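Local coordinates for carbohydrate binding protein, putative, cpb33A (Cellvibrio japonicus, PDB 5FJQ) that is a copper-dependent lytic polysaccharide monooxygenase domain important for efficient use of chitin, with probable carbohydrate-binding activity, at residues S9-C14 and A68-M73; Y104-I109 and L125-D130. One frame throughout, in Å; residues are numbered along the deposited sequence.

Contact 1 (S9-C14 and A68-M73); sequences SRVIQC and ANLFGM
A small, buried contact joins the start of helix 10-17 to a 3-10 segment, 68-73, between helix 53-56 and strand 83-84. Met73 carries most of it. Its CG is anti to its carbonyl carbon, and the chain then bends at chi2 (-64°) and again at chi3, so the thioether folds against the helix. Met73 SD lies 3.8 Å from Arg10 CG, the two side chains running past each other in opposite directions. The Val11 side chain crosses that of Met73 at about a right angle, with Val11 CG1 3.7 Å from Met73 CG. Leu70 CD2 adds a looser touch on the same methyl. In lytic polysaccharide monooxygenases of this AA10 family, such helices and loops between the first strands of the beta-sandwich build a subdomain beside the core. Arg10 is extended from the backbone to CD and bends at chi3 (-71°). Its NH1 then reaches Met73 O at 2.7 Å, near the guanidinium plane, but the bond is bent and weak. The stronger partner of Arg10 is Asp176, in a salt bridge with NH2, and Trp80 adds a cation-pi contact. Cys14 CB meets Met73 CE at 4.3 Å, while Cys14 SG is in the disulfide with Cys27.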
loop_
_atom_site.group_PDB
_atom_site.type_symbol
_atom_site.label_atom_id
_atom_site.label_comp_id
_atom_site.label_asym_id
_atom_site.label_seq_id
_atom_site.Cartn_x
_atom_site.Cartn_y
_atom_site.Cartn_z
ATOM N N SER A 9 0.402 -4.929 5.015
ATOM C CA SER A 9 0.746 -4.450 3.686
ATOM C C SER A 9 1.924 -5.297 3.264
ATOM O O SER A 9 2.507 -6.024 4.084
ATOM C CB SER A 9 1.198 -2.995 3.698
ATOM O OG SER A 9 2.447 -2.834 4.416
ATOM N N ARG A 10 2.207 -5.228 1.981
ATOM C CA ARG A 10 3.276 -5.995 1.345
ATOM C C ARG A 10 4.656 -5.692 1.976
ATOM O O ARG A 10 5.451 -6.629 2.150
ATOM C CB ARG A 10 3.327 -5.652 -0.150
ATOM C CG ARG A 10 4.097 -6.687 -0.950
ATOM C CD ARG A 10 4.016 -6.395 -2.410
ATOM N NE ARG A 10 2.713 -6.628 -3.000
ATOM C CZ ARG A 10 2.504 -6.340 -4.306
ATOM N NH1 ARG A 10 3.502 -5.847 -5.057
ATOM N NH2 ARG A 10 1.336 -6.572 -4.878
ATOM N N VAL A 11 4.933 -4.400 2.295
ATOM C CA VAL A 11 6.224 -4.029 2.937
ATOM C C VAL A 11 6.245 -4.707 4.360
ATOM O O VAL A 11 7.284 -5.132 4.846
ATOM C CB VAL A 11 6.516 -2.471 3.041
ATOM C CG1 VAL A 11 6.629 -1.853 1.646
ATOM C CG2 VAL A 11 5.456 -1.706 3.891
ATOM N N ILE A 12 5.073 -4.935 4.942
ATOM C CA ILE A 12 5.026 -5.533 6.351
ATOM C C ILE A 12 5.063 -7.087 6.332
ATOM O O ILE A 12 5.625 -7.790 7.246
ATOM C CB ILE A 12 3.722 -5.139 7.150
ATOM C CG1 ILE A 12 3.651 -3.622 7.456
ATOM C CG2 ILE A 12 3.614 -5.973 8.468
ATOM C CD1 ILE A 12 4.826 -3.031 8.184
ATOM N N GLN A 13 4.356 -7.640 5.365
ATOM C CA GLN A 13 4.444 -9.069 5.091
ATOM C C GLN A 13 5.910 -9.452 4.860
ATOM O O GLN A 13 6.474 -10.357 5.492
ATOM C CB GLN A 13 3.577 -9.415 3.888
ATOM C CG GLN A 13 2.051 -9.391 4.184
ATOM C CD GLN A 13 1.627 -10.528 5.067
ATOM O OE1 GLN A 13 2.475 -11.201 5.635
ATOM N NE2 GLN A 13 0.287 -10.760 5.209
ATOM N N CYS A 14 6.531 -8.774 3.962
ATOM C CA CYS A 14 7.938 -9.170 3.714
ATOM C C CYS A 14 8.945 -8.793 4.852
ATOM O O CYS A 14 9.882 -9.578 5.125
ATOM C CB CYS A 14 8.370 -8.766 2.332
ATOM S SG CYS A 14 7.804 -9.837 0.954
ATOM N N ALA A 68 14.013 3.342 -4.628
ATOM C CA ALA A 68 14.715 2.169 -5.133
ATOM C C ALA A 68 14.878 1.016 -4.116
ATOM O O ALA A 68 14.882 -0.188 -4.469
ATOM C CB ALA A 68 16.070 2.594 -5.750
ATOM N N ASN A 69 15.110 1.375 -2.867
ATOM C CA ASN A 69 15.277 0.384 -1.806
ATOM C C ASN A 69 13.922 -0.392 -1.483
ATOM O O ASN A 69 13.860 -1.171 -0.535
ATOM C CB ASN A 69 15.921 1.048 -0.545
ATOM C CG ASN A 69 14.987 2.019 0.201
ATOM O OD1 ASN A 69 13.751 2.010 0.019
ATOM N ND2 ASN A 69 15.553 2.758 1.170
ATOM N N LEU A 70 12.886 -0.175 -2.298
ATOM C CA LEU A 70 11.629 -0.928 -2.228
ATOM C C LEU A 70 11.178 -1.428 -3.614
ATOM O O LEU A 70 10.066 -1.921 -3.770
ATOM C CB LEU A 70 10.503 -0.076 -1.661
ATOM C CG LEU A 70 10.678 0.457 -0.241
ATOM C CD1 LEU A 70 9.699 1.587 -0.008
ATOM C CD2 LEU A 70 10.544 -0.649 0.851
ATOM N N PHE A 71 12.025 -1.277 -4.605
ATOM C CA PHE A 71 11.730 -1.757 -5.965
ATOM C C PHE A 71 11.316 -3.255 -6.000
ATOM O O PHE A 71 10.654 -3.681 -6.914
ATOM C CB PHE A 71 12.924 -1.508 -6.868
ATOM C CG PHE A 71 12.981 -0.112 -7.466
ATOM C CD1 PHE A 71 12.043 0.897 -7.105
ATOM C CD2 PHE A 71 14.027 0.220 -8.340
ATOM C CE1 PHE A 71 12.116 2.185 -7.650
ATOM C CE2 PHE A 71 14.108 1.506 -8.888
ATOM C CZ PHE A 71 13.148 2.486 -8.535
ATOM N N GLY A 72 11.651 -4.024 -4.945
ATOM C CA GLY A 72 11.310 -5.432 -4.832
ATOM C C GLY A 72 9.775 -5.532 -4.675
ATOM O O GLY A 72 9.146 -6.453 -5.186
ATOM N N MET A 73 9.214 -4.499 -4.039
ATOM C CA MET A 73 7.764 -4.325 -3.848
ATOM C C MET A 73 6.972 -4.130 -5.127
ATOM O O MET A 73 5.730 -4.336 -5.105
ATOM C CB MET A 73 7.432 -3.212 -2.810
ATOM C CG MET A 73 8.037 -3.432 -1.412
ATOM S SD MET A 73 7.385 -4.907 -0.606
ATOM C CE MET A 73 8.638 -6.102 -1.042
#

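Contact 2 (Y104-I109 and L125-D130); sequences YFRYYI and LQLIHD
Tyr107 O takes two backbone N-H groups at once, from Ile128 N at 2.6 Å and from His129 N at 3.1 Å. The first bond is nearly straight; the second is more bent and lies on a lone pair. Tyr107 N returns a bond to His129 O. Beyond this point the register slips by one, and Ile109 and Gln126 bond in both directions. Two residues facing one make this a classic beta bulge, set between antiparallel strands 102-109 and 126-130 of the beta-sandwich core. Asp130 and Arg106 lie side by side, pointing the same way. Arg106 is extended from CG to NE, and its NE meets Asp130 OD2 at 2.9 Å in a salt bridge. The two planes are 70° apart: OD2 lies near the guanidinium plane, while NE comes from above the carboxylate plane. Arg106 NE also sits over the centre of the Tyr104 ring, 3.5 Å above it. Further along the same face, Leu127 CD1 makes a CH-pi contact with Tyr108, 3.9 Å from the ring centroid. On the face of Tyr107 and Ile109, Ile109 CG2 meets CG2 of the bulge residue Ile128 at 3.6 Å. The Tyr107 and His129 side chains lie side by side, their rings meeting obliquely. Asp51 fixes the outer shell, with a salt bridge to Arg106 NH1 and a hydrogen bond with Tyr104 OH. His142 holds Tyr107 OH.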
loop_
_atom_site.group_PDB
_atom_site.type_symbol
_atom_site.label_atom_id
_atom_site.label_comp_id
_atom_site.label_asym_id
_atom_site.label_seq_id
_atom_site.Cartn_x
_atom_site.Cartn_y
_atom_site.Cartn_z
ATOM N N TYR A 104 -6.889 13.038 3.454
ATOM C CA TYR A 104 -7.622 11.753 3.316
ATOM C C TYR A 104 -6.779 10.493 3.410
ATOM O O TYR A 104 -5.548 10.498 3.119
ATOM C CB TYR A 104 -8.371 11.693 1.968
ATOM C CG TYR A 104 -7.515 11.897 0.748
ATOM C CD1 TYR A 104 -6.661 10.875 0.273
ATOM C CD2 TYR A 104 -7.620 13.059 0.012
ATOM C CE1 TYR A 104 -5.921 11.042 -0.881
ATOM C CE2 TYR A 104 -6.887 13.248 -1.148
ATOM C CZ TYR A 104 -6.025 12.246 -1.586
ATOM O OH TYR A 104 -5.288 12.476 -2.696
ATOM N N PHE A 105 -7.422 9.396 3.771
ATOM C CA PHE A 105 -6.865 8.066 3.436
ATOM C C PHE A 105 -7.776 7.520 2.368
ATOM O O PHE A 105 -9.047 7.397 2.592
ATOM C CB PHE A 105 -6.845 7.082 4.643
ATOM C CG PHE A 105 -5.863 7.481 5.745
ATOM C CD1 PHE A 105 -6.217 8.430 6.702
ATOM C CD2 PHE A 105 -4.557 6.973 5.763
ATOM C CE1 PHE A 105 -5.322 8.837 7.725
ATOM C CE2 PHE A 105 -3.667 7.372 6.768
ATOM C CZ PHE A 105 -4.031 8.323 7.725
ATOM N N ARG A 106 -7.179 7.078 1.266
ATOM C CA ARG A 106 -7.953 6.438 0.224
ATOM C C ARG A 106 -7.506 5.022 -0.071
ATOM O O ARG A 106 -6.301 4.701 -0.021
ATOM C CB ARG A 106 -7.877 7.223 -1.120
ATOM C CG ARG A 106 -8.722 8.462 -1.118
ATOM C CD ARG A 106 -8.523 9.230 -2.421
ATOM N NE ARG A 106 -9.313 10.458 -2.310
ATOM C CZ ARG A 106 -9.175 11.536 -3.091
ATOM N NH1 ARG A 106 -8.223 11.575 -3.995
ATOM N NH2 ARG A 106 -9.931 12.616 -2.894
ATOM N N TYR A 107 -8.505 4.189 -0.382
ATOM C CA TYR A 107 -8.223 2.865 -0.870
ATOM C C TYR A 107 -8.721 2.614 -2.269
ATOM O O TYR A 107 -9.893 2.977 -2.620
ATOM C CB TYR A 107 -8.823 1.812 0.056
ATOM C CG TYR A 107 -8.280 1.933 1.459
ATOM C CD1 TYR A 107 -8.564 3.060 2.235
ATOM C CD2 TYR A 107 -7.459 0.955 1.987
ATOM C CE1 TYR A 107 -8.101 3.173 3.548
ATOM C CE2 TYR A 107 -6.997 1.030 3.308
ATOM C CZ TYR A 107 -7.260 2.167 4.034
ATOM O OH TYR A 107 -6.771 2.261 5.270
ATOM N N TYR A 108 -7.908 1.823 -2.981
ATOM C CA TYR A 108 -8.217 1.380 -4.369
ATOM C C TYR A 108 -8.048 -0.107 -4.409
ATOM O O TYR A 108 -7.438 -0.712 -3.478
ATOM C CB TYR A 108 -7.266 2.028 -5.394
ATOM C CG TYR A 108 -7.321 3.513 -5.369
ATOM C CD1 TYR A 108 -6.743 4.261 -4.303
ATOM C CD2 TYR A 108 -7.932 4.208 -6.433
ATOM C CE1 TYR A 108 -6.834 5.647 -4.293
ATOM C CE2 TYR A 108 -7.997 5.567 -6.418
ATOM C CZ TYR A 108 -7.457 6.269 -5.395
ATOM O OH TYR A 108 -7.602 7.591 -5.476
ATOM N N ILE A 109 -8.571 -0.699 -5.476
ATOM C CA ILE A 109 -8.461 -2.147 -5.718
ATOM C C ILE A 109 -8.365 -2.431 -7.211
ATOM O O ILE A 109 -8.859 -1.633 -8.029
ATOM C CB ILE A 109 -9.611 -2.979 -5.068
ATOM C CG1 ILE A 109 -9.243 -4.476 -5.112
ATOM C CG2 ILE A 109 -10.961 -2.704 -5.763
ATOM C CD1 ILE A 109 -10.058 -5.387 -4.187
ATOM N N LEU A 125 -6.575 0.628 -10.901
ATOM C CA LEU A 125 -7.108 0.887 -9.588
ATOM C C LEU A 125 -8.472 1.532 -9.712
ATOM O O LEU A 125 -8.712 2.394 -10.529
ATOM C CB LEU A 125 -6.213 1.826 -8.808
ATOM C CG LEU A 125 -4.879 1.214 -8.444
ATOM C CD1 LEU A 125 -4.215 2.312 -7.650
ATOM C CD2 LEU A 125 -5.156 -0.068 -7.610
ATOM N N GLN A 126 -9.382 1.007 -8.948
ATOM C CA GLN A 126 -10.731 1.568 -8.816
ATOM C C GLN A 126 -10.805 2.111 -7.404
ATOM O O GLN A 126 -10.482 1.359 -6.458
ATOM C CB GLN A 126 -11.681 0.391 -8.969
ATOM C CG GLN A 126 -13.072 0.570 -8.433
ATOM C CD GLN A 126 -13.947 -0.476 -9.043
ATOM O OE1 GLN A 126 -14.013 -1.628 -8.575
ATOM N NE2 GLN A 126 -14.583 -0.109 -10.147
ATOM N N LEU A 127 -11.277 3.348 -7.214
ATOM C CA LEU A 127 -11.558 3.832 -5.833
ATOM C C LEU A 127 -12.601 3.037 -5.015
ATOM O O LEU A 127 -13.777 2.892 -5.398
ATOM C CB LEU A 127 -12.025 5.282 -5.837
ATOM C CG LEU A 127 -12.089 6.002 -4.489
ATOM C CD1 LEU A 127 -10.679 6.255 -3.883
ATOM C CD2 LEU A 127 -12.831 7.320 -4.662
ATOM N N ILE A 128 -12.206 2.576 -3.823
ATOM C CA ILE A 128 -13.148 1.839 -3.067
ATOM C C ILE A 128 -13.467 2.477 -1.691
ATOM O O ILE A 128 -14.471 2.109 -1.056
ATOM C CB ILE A 128 -12.890 0.312 -3.065
ATOM C CG1 ILE A 128 -11.517 -0.078 -2.452
ATOM C CG2 ILE A 128 -13.219 -0.270 -4.472
ATOM C CD1 ILE A 128 -11.496 -1.497 -1.868
ATOM N N HIS A 129 -12.638 3.447 -1.293
ATOM C CA HIS A 129 -12.849 4.128 -0.032
ATOM C C HIS A 129 -12.138 5.474 0.035
ATOM O O HIS A 129 -10.956 5.621 -0.399
ATOM C CB HIS A 129 -12.404 3.224 1.167
ATOM C CG HIS A 129 -12.746 3.788 2.510
ATOM N ND1 HIS A 129 -13.999 3.627 3.080
ATOM C CD2 HIS A 129 -12.030 4.546 3.385
ATOM C CE1 HIS A 129 -14.025 4.233 4.254
ATOM N NE2 HIS A 129 -12.846 4.790 4.468
ATOM N N ASP A 130 -12.798 6.413 0.711
ATOM C CA ASP A 130 -12.217 7.728 0.995
ATOM C C ASP A 130 -12.628 8.100 2.405
ATOM O O ASP A 130 -13.849 8.146 2.787
ATOM C CB ASP A 130 -12.651 8.753 -0.072
ATOM C CG ASP A 130 -11.996 10.105 0.083
ATOM O OD1 ASP A 130 -11.631 10.534 1.173
ATOM O OD2 ASP A 130 -11.838 10.780 -0.924
#

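Contact 1 closes before contact 2 opens along the chain. Their centres are 20 Å apart, on opposite sides of the chain's centre, and their nearest atoms are about 9 Å apart without touching. Contact 1 ties the helix and loop region to strand 169-178 of the core, on which Ser9 and Val11 rest. Contact 2 joins two strands of the core's mixed sheet. Strand 169-178 links the two, since it pairs with strand 152-161, which in turn pairs with 102-109. The copper ion is about 14 Å from the side chain of Leu70 and about 10 Å from that of Phe105, which lies in a shell outside the copper ligands His1 and His100.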